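Mandelate racemase/muconate lactonizing enzyme family protein (Roseovarius sp. TM1035, PDB 3T9P) is an enolase-superfamily protein of the mandelate racemase/muconate lactonizing enzyme family and probably acts as an isomerase, its exact substrate being unknown. Local coordinates at residues M23-L28 and T105-A110; A70-G75 and D86-R91. All coordinates share one frame; numbering follows the deposited sequence.

From the N terminus the chain enters strand 25-32, the first of the four-stranded antiparallel sheet, runs through strands 37-43 and 48-52 and then into helix 58-73. Contact 2 closes a short loop here, joining the end of that helix to helix 82-91 across ten residues. Contact 1 closes the wider loop when helix 98-119 returns to strand 25-32, so that contact 2 lies wholly within it. Together they tie the sheet and three helices of the N-terminal domain into one core. The two contacts also touch directly: Ile25 O and Gly75 N are probably hydrogen-bonded, and Leu107 packs on Ala73.

Contact 1. Residues M23-L28 and T105-A110; sequences MRIARL and TGLDTA
Leu107 reaches from its helix to the strand with a single methyl, CD1, and both Ile25 and Leu28 meet it there. Leu28 brings its forked end, with CD1 at 3.8 Å and CD2 at 3.9 Å from Leu107 CD1, so that the helix methyl is touched by both branches. Ile25 adds the end of its longer branch, its CD1 4.0 Å from Leu107 CD1. Each strand side chain lies at a slant to Leu107, and the three meet through methyl groups alone. Leu107 does not leave its backbone aimed at the strand; with CG opposite the backbone N (chi1 178°), the chain nevertheless swings its end across. Ile25 and Leu28 already leave the backbone on the helix side, although three residues apart. A classic beta bulge explains this: Ala26 and Arg27 both face Thr42 on strand 37-43, and the extra residue shifts the usual alternation. The contact thus joins the first strand of the antiparallel sheet to helix 98-119 in the N-terminal domain of the enolase superfamily, where a sheet is covered by helices. Branched aliphatic residues suit this buried layer because they fill it without bringing in polar atoms. Ile69 of helix 58-73, with Leu85 and Ile88 of helix 82-91, also packs on Leu107, and Val41 lies against both strand residues. Farther round the helix, Thr109 OG1 donates to Thr105 O at 2.7 Å, tilted 29° from the carbonyl plane. Thr109 N reaches Thr105 O at 2.9 Å from the opposite face, so a buried carbonyl is gripped twice by one residue. A threonine fits here because its short hydroxyl can fold back to the preceding turn, while OG1 is also bonded to Gln52 N.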
# COMPACT_ATOMS: atom_id res chain seq x y z
N MET A 23 22.19 -11.10 -20.42
CA MET A 23 22.28 -11.93 -19.19
C MET A 23 20.98 -11.92 -18.34
O MET A 23 20.17 -10.98 -18.47
CB MET A 23 23.49 -11.53 -18.34
CG MET A 23 23.69 -10.06 -18.16
SD MET A 23 25.14 -9.75 -17.08
CE MET A 23 26.44 -10.54 -17.97
N ARG A 24 20.84 -12.92 -17.50
CA ARG A 24 19.57 -13.19 -16.82
C ARG A 24 19.89 -13.19 -15.36
O ARG A 24 20.98 -13.57 -14.96
CB ARG A 24 19.03 -14.62 -17.19
CG ARG A 24 18.65 -14.91 -18.72
CD ARG A 24 18.01 -13.74 -19.52
NE ARG A 24 16.56 -13.77 -19.45
CZ ARG A 24 15.70 -13.09 -20.23
NH1 ARG A 24 16.10 -12.25 -21.22
NH2 ARG A 24 14.37 -13.25 -20.00
N ILE A 25 18.90 -12.86 -14.51
CA ILE A 25 19.09 -12.96 -13.05
C ILE A 25 19.16 -14.45 -12.56
O ILE A 25 18.19 -15.22 -12.71
CB ILE A 25 17.92 -12.18 -12.22
CG1 ILE A 25 17.93 -10.75 -12.69
CG2 ILE A 25 18.17 -12.35 -10.68
CD1 ILE A 25 16.74 -9.87 -12.28
N ALA A 26 20.22 -14.79 -11.85
CA ALA A 26 20.38 -16.12 -11.29
C ALA A 26 20.11 -16.31 -9.82
O ALA A 26 19.64 -17.32 -9.42
CB ALA A 26 21.74 -16.67 -11.63
N ARG A 27 20.36 -15.34 -9.01
CA ARG A 27 20.38 -15.43 -7.57
C ARG A 27 20.09 -14.07 -6.93
O ARG A 27 20.49 -13.04 -7.43
CB ARG A 27 21.73 -15.96 -7.09
CG ARG A 27 21.83 -16.12 -5.58
CD ARG A 27 23.07 -16.87 -5.11
NE ARG A 27 23.07 -18.26 -5.55
CZ ARG A 27 23.84 -18.74 -6.51
NH1 ARG A 27 24.70 -17.94 -7.14
NH2 ARG A 27 23.78 -20.02 -6.84
N LEU A 28 19.33 -14.09 -5.90
CA LEU A 28 19.01 -12.91 -5.12
C LEU A 28 19.14 -13.26 -3.65
O LEU A 28 18.50 -14.13 -3.20
CB LEU A 28 17.62 -12.35 -5.44
CG LEU A 28 17.44 -11.65 -6.79
CD1 LEU A 28 16.06 -11.54 -7.23
CD2 LEU A 28 18.12 -10.32 -6.94
N THR A 105 12.47 -2.10 -4.19
CA THR A 105 13.64 -1.23 -4.21
C THR A 105 14.94 -2.05 -4.14
O THR A 105 15.91 -1.64 -4.75
CB THR A 105 13.59 -0.22 -3.03
OG1 THR A 105 12.43 0.60 -3.20
CG2 THR A 105 14.84 0.60 -2.89
N GLY A 106 14.95 -3.13 -3.36
CA GLY A 106 16.16 -3.93 -3.14
C GLY A 106 16.56 -4.59 -4.49
O GLY A 106 17.76 -4.61 -4.86
N LEU A 107 15.57 -5.07 -5.22
CA LEU A 107 15.82 -5.58 -6.60
C LEU A 107 16.33 -4.48 -7.57
O LEU A 107 17.35 -4.64 -8.23
CB LEU A 107 14.57 -6.26 -7.22
CG LEU A 107 14.71 -6.80 -8.72
CD1 LEU A 107 15.62 -8.07 -8.83
CD2 LEU A 107 13.35 -7.29 -9.13
N ASP A 108 15.62 -3.36 -7.67
CA ASP A 108 16.03 -2.30 -8.59
C ASP A 108 17.43 -1.78 -8.27
O ASP A 108 18.30 -1.67 -9.21
CB ASP A 108 14.98 -1.14 -8.47
CG ASP A 108 15.41 0.11 -9.20
OD1 ASP A 108 14.85 0.41 -10.30
OD2 ASP A 108 16.30 0.82 -8.65
N THR A 109 17.69 -1.46 -7.02
CA THR A 109 19.01 -0.85 -6.66
C THR A 109 20.19 -1.82 -6.84
O THR A 109 21.25 -1.41 -7.21
CB THR A 109 19.04 -0.27 -5.21
OG1 THR A 109 18.51 -1.25 -4.32
CG2 THR A 109 18.14 0.99 -5.10
N ALA A 110 19.98 -3.12 -6.61
CA ALA A 110 21.07 -4.08 -6.79
C ALA A 110 21.36 -4.16 -8.29
O ALA A 110 22.49 -4.31 -8.69
CB ALA A 110 20.58 -5.49 -6.27

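Contact 2. Residues A70-G75 and D86-R91; sequences APHALG and DLIYER
His72 meets helix 82-91 in two places, with its CB against Ile88 and its ring against Arg91. Ahead of it, Ala70 turns its methyl away from that helix and packs on Ser386 of strand 382-387. At His72 the backbones come closest, the CA atoms of His72 and Ile88 lying 6.0 Å apart. His72 CB rests 3.6 Å from Ile88 CG1, and with CG beside the backbone N (chi1 -54°) the imidazole extends along the neighbouring helix to Arg91. There Arg91 CB lies over one face in a CH-pi contact, 3.9 Å from the centroid of the His72 ring and 24° off the ring normal. The Arg91 chain then bends at chi2 and chi3, leaving the guanidinium plane turned 79° from the imidazole. In the N-terminal capping domain of the enolase fold, this joins two successive helices near the end of the first. An imidazole suits such a partly exposed position: it offers a flat face to an aliphatic stem while NE2 hydrogen-bonds to Glu92 OE2, just beyond the second helix. Were the imidazole cut back to an alanine here, Arg91 CB would probably lose the face it covers and Glu92 OE2 this partner. Ala73, small and apolar as suits a buried position between helix and strand, packs on Leu28, and its carbonyl oxygen is bonded to Thr76 OG1. Leu74 departs from helical geometry, though its N still bonds to Ala70 O at 3.0 Å; Gly75 follows with a positive phi, a conformation easily adopted without a side chain.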
# COMPACT_ATOMS: atom_id res chain seq x y z
N ALA A 70 11.33 -11.92 -5.63
CA ALA A 70 12.30 -12.89 -6.19
C ALA A 70 11.72 -13.91 -7.13
O ALA A 70 12.31 -14.10 -8.18
CB ALA A 70 13.06 -13.58 -5.08
N PRO A 71 10.52 -14.48 -6.84
CA PRO A 71 10.01 -15.52 -7.75
C PRO A 71 9.74 -15.02 -9.14
O PRO A 71 9.87 -15.79 -10.11
CB PRO A 71 8.70 -16.01 -7.09
CG PRO A 71 9.04 -15.85 -5.61
CD PRO A 71 9.68 -14.42 -5.61
N HIS A 72 9.40 -13.73 -9.27
CA HIS A 72 9.08 -13.20 -10.54
C HIS A 72 10.33 -12.68 -11.25
O HIS A 72 10.32 -12.52 -12.48
CB HIS A 72 8.05 -12.04 -10.40
CG HIS A 72 6.84 -12.46 -9.64
ND1 HIS A 72 6.01 -13.47 -10.07
CD2 HIS A 72 6.35 -12.05 -8.45
CE1 HIS A 72 5.08 -13.70 -9.15
NE2 HIS A 72 5.25 -12.82 -8.17
N ALA A 73 11.37 -12.35 -10.49
CA ALA A 73 12.56 -11.73 -11.09
C ALA A 73 13.62 -12.78 -11.53
O ALA A 73 14.34 -12.52 -12.45
CB ALA A 73 13.22 -10.79 -10.09
N LEU A 74 13.74 -13.90 -10.84
CA LEU A 74 14.66 -15.00 -11.26
C LEU A 74 14.45 -15.37 -12.74
O LEU A 74 13.27 -15.48 -13.19
CB LEU A 74 14.42 -16.23 -10.36
CG LEU A 74 14.96 -15.98 -8.96
CD1 LEU A 74 14.64 -17.12 -8.07
CD2 LEU A 74 16.49 -15.61 -8.80
N GLY A 75 15.55 -15.47 -13.50
CA GLY A 75 15.51 -15.88 -14.91
C GLY A 75 15.14 -14.76 -15.84
O GLY A 75 15.06 -14.99 -17.07
N ASP A 86 7.13 -3.72 -13.51
CA ASP A 86 5.66 -3.68 -13.87
C ASP A 86 5.03 -5.06 -13.81
O ASP A 86 3.97 -5.18 -13.23
CB ASP A 86 5.35 -3.07 -15.23
CG ASP A 86 5.84 -1.62 -15.36
OD1 ASP A 86 5.56 -0.84 -14.43
OD2 ASP A 86 6.45 -1.24 -16.38
N LEU A 87 5.68 -6.10 -14.35
CA LEU A 87 5.20 -7.47 -14.27
C LEU A 87 5.10 -7.97 -12.87
O LEU A 87 4.13 -8.68 -12.51
CB LEU A 87 6.05 -8.46 -15.08
CG LEU A 87 5.84 -8.21 -16.60
CD1 LEU A 87 6.92 -8.95 -17.38
CD2 LEU A 87 4.50 -8.75 -17.11
N ILE A 88 6.08 -7.62 -12.05
CA ILE A 88 5.98 -8.01 -10.63
C ILE A 88 4.67 -7.48 -10.02
O ILE A 88 3.91 -8.20 -9.37
CB ILE A 88 7.20 -7.48 -9.85
CG1 ILE A 88 8.39 -8.42 -10.26
CG2 ILE A 88 6.90 -7.46 -8.28
CD1 ILE A 88 9.77 -7.75 -9.95
N TYR A 89 4.43 -6.19 -10.20
CA TYR A 89 3.18 -5.58 -9.61
C TYR A 89 1.92 -6.24 -10.19
O TYR A 89 1.03 -6.66 -9.42
CB TYR A 89 3.19 -4.06 -9.76
CG TYR A 89 1.90 -3.39 -9.32
CD1 TYR A 89 1.45 -3.42 -7.97
CD2 TYR A 89 1.14 -2.69 -10.26
CE1 TYR A 89 0.18 -2.83 -7.61
CE2 TYR A 89 -0.06 -2.05 -9.88
CZ TYR A 89 -0.54 -2.14 -8.57
OH TYR A 89 -1.72 -1.47 -8.24
N GLU A 90 1.90 -6.48 -11.50
CA GLU A 90 0.78 -7.24 -12.11
C GLU A 90 0.57 -8.60 -11.56
O GLU A 90 -0.60 -8.93 -11.33
CB GLU A 90 0.90 -7.33 -13.66
CG GLU A 90 0.97 -5.93 -14.24
CD GLU A 90 1.48 -5.97 -15.68
OE1 GLU A 90 2.30 -6.89 -16.02
OE2 GLU A 90 1.07 -5.11 -16.43
N ARG A 91 1.63 -9.39 -11.30
CA ARG A 91 1.42 -10.68 -10.63
C ARG A 91 1.02 -10.50 -9.19
O ARG A 91 0.37 -11.39 -8.61
CB ARG A 91 2.67 -11.62 -10.73
CG ARG A 91 3.21 -11.72 -12.21
CD ARG A 91 2.42 -12.73 -13.04
NE ARG A 91 1.18 -12.18 -13.58
CZ ARG A 91 1.05 -11.39 -14.66
NH1 ARG A 91 2.11 -11.00 -15.37
NH2 ARG A 91 -0.16 -10.94 -15.00